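Uncharacterized protein lp_2219 (Lactobacillus plantarum, PDB 3HFQ) is of unknown function but folds as a seven-bladed beta-propeller of the lactonase family, which hints at, without proving, a related hydrolytic role. Local coordinates at residues A[97-101]-A[168-172]; A[283-289]-A[302-307]. The protein carries 1 engineered substitution. All coordinates share one frame; numbering follows the deposited sequence.

Both contacts belong to one seven-bladed beta-propeller, on opposite sides of the chain's centre. Their own centres are 34 Å apart and their nearest atoms about 14 Å, so they do not touch. Contact 1 joins two neighbouring blades, those of strands 99-104 and 163-169, about 19 Å from the centre of the chain. Contact 2, about 15 Å from that centre, packs the loop leading from strand 275-282 into the next blade against that blade's second strand and the turn after it. A phosphate ion, probably from the crystallisation liquor, lies about 4 Å from the side chain of Arg289 in contact 2.

Contact 1. Residues A[97-101]-A[168-172]; sequences RQLVY and NVSDA
Val169 lies against the guanidinium of Arg97, its CB 3.7 Å above the plane and over the centre of the group. The arginine chain runs extended from CG to NE, with CG anti to the carbonyl carbon (chi1 -61°), which carries the flat group across the valine flank. No direct hydrogen bond joins the segments; instead one water sits at the guanidinium edge, in its plane, accepting from Arg97 NE at 2.7 Å and donating to Val169 O and to Asp171 OD1, each at 2.8 Å. This water links the arginine to the Asp171 carboxylate, whose OD1 stays 4.8 Å from Arg97 NE, a separation at which opposite charges probably still attract. A second water spans the backbones, donating to Arg97 O and Asp171 O.

The contact is a joint between adjacent blades of the propeller: strand 99-104 is the second of its blade, strand 163-169 the third of the next. Gln98 and Leu99, both opposite Asp94, form a G1 beta bulge where the chain enters the former strand. Asp94 OD2 takes a salt bridge from Arg97 NH1 and also bonds Tyr101 OH, while Arg97 NH2 bonds Asn152 O. With the flat group that packs on Val169 CB removed, an alanine in place of Arg97 is likely to deprive the bridging water of the donor NE and leave Asp94 without its salt-bridge mate.

Val169 CG1, anti to the backbone N (chi1 -170°), meets Leu99 CD1 tip to tip at 3.8 Å. The same methyl lies at the edge of the Tyr101 ring, 3.6 Å from Tyr101 OH.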
loop_
_atom_site.group_PDB
_atom_site.type_symbol
_atom_site.label_atom_id
_atom_site.label_comp_id
_atom_site.label_asym_id
_atom_site.label_seq_id
_atom_site.Cartn_x
_atom_site.Cartn_y
_atom_site.Cartn_z
ATOM N N ARG A 97 10.460 5.110 -16.348
ATOM C CA ARG A 97 11.879 4.816 -16.142
ATOM C C ARG A 97 12.212 3.324 -16.163
ATOM O O ARG A 97 13.384 2.950 -16.190
ATOM C CB ARG A 97 12.358 5.391 -14.801
ATOM C CG ARG A 97 12.242 6.904 -14.647
ATOM C CD ARG A 97 12.957 7.367 -13.377
ATOM N NE ARG A 97 12.920 8.819 -13.197
ATOM C CZ ARG A 97 11.983 9.471 -12.512
ATOM N NH1 ARG A 97 10.993 8.806 -11.933
ATOM N NH2 ARG A 97 12.042 10.792 -12.399
ATOM N N GLN A 98 11.187 2.480 -16.140
ATOM C CA GLN A 98 11.380 1.033 -16.122
ATOM C C GLN A 98 12.215 0.620 -14.910
ATOM O O GLN A 98 13.247 -0.044 -15.030
ATOM C CB GLN A 98 12.031 0.563 -17.428
ATOM C CG GLN A 98 11.051 0.552 -18.600
ATOM C CD GLN A 98 9.936 -0.468 -18.410
ATOM O OE1 GLN A 98 10.184 -1.672 -18.399
ATOM N NE2 GLN A 98 8.703 0.013 -18.252
ATOM N N LEU A 99 11.744 1.038 -13.738
ATOM C CA LEU A 99 12.397 0.736 -12.468
ATOM C C LEU A 99 11.360 0.187 -11.488
ATOM O O LEU A 99 10.160 0.408 -11.651
ATOM C CB LEU A 99 12.999 2.009 -11.858
ATOM C CG LEU A 99 14.064 2.823 -12.601
ATOM C CD1 LEU A 99 14.347 4.105 -11.818
ATOM C CD2 LEU A 99 15.327 2.000 -12.768
ATOM N N VAL A 100 11.834 -0.531 -10.475
ATOM C CA VAL A 100 10.967 -1.073 -9.430
ATOM C C VAL A 100 11.521 -0.554 -8.105
ATOM O O VAL A 100 12.728 -0.615 -7.868
ATOM C CB VAL A 100 10.963 -2.628 -9.423
ATOM C CG1 VAL A 100 10.374 -3.151 -8.110
ATOM C CG2 VAL A 100 10.122 -3.147 -10.597
ATOM N N TYR A 101 10.647 -0.017 -7.261
ATOM C CA TYR A 101 11.062 0.508 -5.964
ATOM C C TYR A 101 10.532 -0.382 -4.845
ATOM O O TYR A 101 9.448 -0.952 -4.962
ATOM C CB TYR A 101 10.500 1.914 -5.747
ATOM C CG TYR A 101 10.794 2.902 -6.849
ATOM C CD1 TYR A 101 12.092 3.345 -7.094
ATOM C CD2 TYR A 101 9.762 3.418 -7.630
ATOM C CE1 TYR A 101 12.357 4.276 -8.103
ATOM C CE2 TYR A 101 10.013 4.344 -8.635
ATOM C CZ TYR A 101 11.311 4.772 -8.865
ATOM O OH TYR A 101 11.555 5.670 -9.877
ATOM N N ASN A 168 14.827 12.636 -5.793
ATOM C CA ASN A 168 14.830 12.765 -7.239
ATOM C C ASN A 168 15.400 11.434 -7.705
ATOM O O ASN A 168 16.232 10.843 -7.014
ATOM C CB ASN A 168 15.723 13.919 -7.683
ATOM C CG ASN A 168 15.140 15.264 -7.309
ATOM O OD1 ASN A 168 13.957 15.515 -7.532
ATOM N ND2 ASN A 168 15.963 16.136 -6.739
ATOM N N VAL A 169 14.947 10.949 -8.856
ATOM C CA VAL A 169 15.415 9.664 -9.365
ATOM C C VAL A 169 16.153 9.838 -10.685
ATOM O O VAL A 169 15.687 10.557 -11.567
ATOM C CB VAL A 169 14.228 8.703 -9.607
ATOM C CG1 VAL A 169 14.738 7.300 -9.888
ATOM C CG2 VAL A 169 13.297 8.711 -8.407
ATOM N N SER A 170 17.301 9.181 -10.816
ATOM C CA SER A 170 18.081 9.261 -12.048
ATOM C C SER A 170 17.652 8.123 -12.971
ATOM O O SER A 170 17.032 7.157 -12.520
ATOM C CB SER A 170 19.576 9.139 -11.748
ATOM O OG SER A 170 19.910 7.821 -11.346
ATOM N N ASP A 171 17.974 8.238 -14.259
ATOM C CA ASP A 171 17.614 7.203 -15.223
ATOM C C ASP A 171 18.289 5.880 -14.878
ATOM O O ASP A 171 17.717 4.809 -15.083
ATOM C CB ASP A 171 18.031 7.605 -16.642
ATOM C CG ASP A 171 17.292 8.824 -17.148
ATOM O OD1 ASP A 171 16.215 9.144 -16.605
ATOM O OD2 ASP A 171 17.787 9.453 -18.106
ATOM N N ALA A 172 19.514 5.968 -14.364
ATOM C CA ALA A 172 20.297 4.793 -14.003
ATOM C C ALA A 172 19.747 4.058 -12.787
ATOM O O ALA A 172 20.145 2.924 -12.506
ATOM C CB ALA A 172 21.748 5.197 -13.756
HETATM O O HOH W 1 15.333 4.712 -16.610
HETATM O O HOH W 2 15.057 10.118 -14.271
#

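Contact 2. Residues A[283-289]-A[302-307]; sequences TEGDFPR and VVNQNT
Asn304 reaches into the curl of 283-289, where Thr283 and Gly285 receive it. Its CB lies 3.4 Å from Asp286 O; CG, placed anti to the carbonyl carbon (chi1 -63°), packs 3.4 Å from Gly285 CA. At the tip the amide is gripped from both ends. OD1 accepts from Thr283 OG1 at 2.8 Å, in the carbonyl plane and on a lone pair, while ND2 donates to Thr283 O at 3.0 Å, approaching that oxygen from above its carbonyl plane. A further bond from ND2 to Asn309 O helps fix the rotation of this buried amide. Asn304 and Thr307 together leave no room for a side chain on Gly285, where a CB would collide with Asn304 ND2 and Thr307 OG1.

The loop 283-289 connects the outermost strand of one propeller blade, 275-282, to the first strand of the next, 290-293, and it folds over the second strand of that next blade and the turn that follows it. Pro288 centres an inverse gamma turn; its CB touches Val302 CG2 at 3.6 Å, and its CA-H points at Val303 O.

Backbone bonds from Gln305 N to Phe287 O and from Asn306 N to Asp286 O hold the loop at Asp286 and Phe287. Asn306 ND2 meets two groups of the loop: it donates almost straight (169°) to Asp286 OD2, 2.9 Å away and met from above the carboxylate plane, and it lies 3.4 Å above the Phe287 ring, offset toward the rim, with amide and ring planes 28° apart. Thr307 OG1, also bonded to Asn309 OD1, accepts from Asp286 N. Beyond the ring, one water accepts from both Gln305 NE2 and Arg289 NH1.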
loop_
_atom_site.group_PDB
_atom_site.type_symbol
_atom_site.label_atom_id
_atom_site.label_comp_id
_atom_site.label_asym_id
_atom_site.label_seq_id
_atom_site.Cartn_x
_atom_site.Cartn_y
_atom_site.Cartn_z
ATOM N N THR A 283 -14.852 -4.269 8.726
ATOM C CA THR A 283 -14.260 -5.025 7.630
ATOM C C THR A 283 -14.648 -6.504 7.741
ATOM O O THR A 283 -14.220 -7.330 6.937
ATOM C CB THR A 283 -12.721 -4.892 7.620
ATOM O OG1 THR A 283 -12.179 -5.350 8.866
ATOM C CG2 THR A 283 -12.321 -3.434 7.401
ATOM N N GLU A 284 -15.472 -6.823 8.738
ATOM C CA GLU A 284 -15.944 -8.191 8.967
ATOM C C GLU A 284 -14.806 -9.193 9.164
ATOM O O GLU A 284 -14.864 -10.331 8.682
ATOM C CB GLU A 284 -16.827 -8.650 7.805
ATOM C CG GLU A 284 -18.061 -7.789 7.549
ATOM C CD GLU A 284 -18.950 -7.634 8.775
ATOM O OE1 GLU A 284 -18.996 -8.562 9.613
ATOM O OE2 GLU A 284 -19.617 -6.587 8.893
ATOM N N GLY A 285 -13.775 -8.761 9.879
ATOM C CA GLY A 285 -12.634 -9.620 10.134
ATOM C C GLY A 285 -11.656 -8.878 11.018
ATOM O O GLY A 285 -11.926 -7.746 11.418
ATOM N N ASP A 286 -10.517 -9.496 11.312
ATOM C CA ASP A 286 -9.524 -8.866 12.170
ATOM C C ASP A 286 -8.275 -8.438 11.402
ATOM O O ASP A 286 -7.728 -9.198 10.601
ATOM C CB ASP A 286 -9.150 -9.823 13.314
ATOM C CG ASP A 286 -8.278 -9.168 14.380
ATOM O OD1 ASP A 286 -8.584 -8.028 14.799
ATOM O OD2 ASP A 286 -7.293 -9.803 14.820
ATOM N N PHE A 287 -7.845 -7.206 11.656
ATOM C CA PHE A 287 -6.659 -6.618 11.045
ATOM C C PHE A 287 -6.651 -6.413 9.532
ATOM O O PHE A 287 -5.938 -7.104 8.800
ATOM C CB PHE A 287 -5.410 -7.401 11.471
ATOM C CG PHE A 287 -4.741 -6.842 12.699
ATOM C CD1 PHE A 287 -5.480 -6.581 13.850
ATOM C CD2 PHE A 287 -3.379 -6.558 12.698
ATOM C CE1 PHE A 287 -4.871 -6.045 14.983
ATOM C CE2 PHE A 287 -2.760 -6.022 13.828
ATOM C CZ PHE A 287 -3.510 -5.765 14.972
ATOM N N PRO A 288 -7.451 -5.450 9.044
ATOM C CA PRO A 288 -7.536 -5.132 7.615
ATOM C C PRO A 288 -6.307 -4.319 7.183
ATOM O O PRO A 288 -6.323 -3.085 7.205
ATOM C CB PRO A 288 -8.832 -4.328 7.517
ATOM C CG PRO A 288 -8.900 -3.643 8.867
ATOM C CD PRO A 288 -8.521 -4.768 9.797
ATOM N N ARG A 289 -5.254 -5.023 6.779
ATOM C CA ARG A 289 -4.003 -4.392 6.367
ATOM C C ARG A 289 -4.037 -3.743 4.985
ATOM O O ARG A 289 -3.238 -2.853 4.698
ATOM C CB ARG A 289 -2.869 -5.418 6.446
ATOM C CG ARG A 289 -1.476 -4.871 6.153
ATOM C CD ARG A 289 -0.418 -5.805 6.732
ATOM N NE ARG A 289 0.910 -5.567 6.172
ATOM C CZ ARG A 289 2.041 -5.686 6.857
ATOM N NH1 ARG A 289 2.009 -6.032 8.137
ATOM N NH2 ARG A 289 3.206 -5.467 6.262
ATOM N N VAL A 302 -11.640 -5.658 0.761
ATOM C CA VAL A 302 -10.687 -5.549 1.855
ATOM C C VAL A 302 -10.317 -6.958 2.302
ATOM O O VAL A 302 -11.130 -7.876 2.199
ATOM C CB VAL A 302 -11.294 -4.793 3.072
ATOM C CG1 VAL A 302 -12.541 -5.507 3.560
ATOM C CG2 VAL A 302 -10.267 -4.699 4.207
ATOM N N VAL A 303 -9.086 -7.135 2.768
ATOM C CA VAL A 303 -8.656 -8.440 3.260
ATOM C C VAL A 303 -8.258 -8.293 4.714
ATOM O O VAL A 303 -7.656 -7.293 5.097
ATOM C CB VAL A 303 -7.452 -9.021 2.474
ATOM C CG1 VAL A 303 -7.884 -9.404 1.074
ATOM C CG2 VAL A 303 -6.303 -8.020 2.432
ATOM N N ASN A 304 -8.613 -9.289 5.520
ATOM C CA ASN A 304 -8.297 -9.289 6.941
ATOM C C ASN A 304 -7.213 -10.317 7.210
ATOM O O ASN A 304 -7.395 -11.512 6.976
ATOM C CB ASN A 304 -9.552 -9.608 7.753
ATOM C CG ASN A 304 -10.628 -8.557 7.584
ATOM O OD1 ASN A 304 -10.516 -7.450 8.109
ATOM N ND2 ASN A 304 -11.672 -8.894 6.833
ATOM N N GLN A 305 -6.089 -9.827 7.716
ATOM C CA GLN A 305 -4.910 -10.630 8.009
ATOM C C GLN A 305 -5.069 -11.781 9.002
ATOM O O GLN A 305 -4.674 -12.912 8.710
ATOM C CB GLN A 305 -3.792 -9.695 8.488
ATOM C CG GLN A 305 -2.475 -10.367 8.811
ATOM C CD GLN A 305 -1.413 -9.377 9.273
ATOM O OE1 GLN A 305 -0.320 -9.769 9.670
ATOM N NE2 GLN A 305 -1.734 -8.090 9.219
ATOM N N ASN A 306 -5.650 -11.503 10.164
ATOM C CA ASN A 306 -5.778 -12.525 11.201
ATOM C C ASN A 306 -6.941 -13.511 11.107
ATOM O O ASN A 306 -6.893 -14.574 11.727
ATOM C CB ASN A 306 -5.797 -11.864 12.587
ATOM C CG ASN A 306 -4.533 -11.075 12.875
ATOM O OD1 ASN A 306 -3.476 -11.348 12.311
ATOM N ND2 ASN A 306 -4.634 -10.104 13.773
ATOM N N THR A 307 -7.978 -13.181 10.343
ATOM C CA THR A 307 -9.120 -14.078 10.222
ATOM C C THR A 307 -9.218 -14.769 8.863
ATOM O O THR A 307 -10.185 -15.476 8.583
ATOM C CB THR A 307 -10.434 -13.340 10.539
ATOM O OG1 THR A 307 -10.452 -12.079 9.860
ATOM C CG2 THR A 307 -10.552 -13.102 12.049
HETATM O O HOH W 3 -5.011 -7.618 5.563
HETATM O O HOH W 4 -0.290 -5.986 10.351
#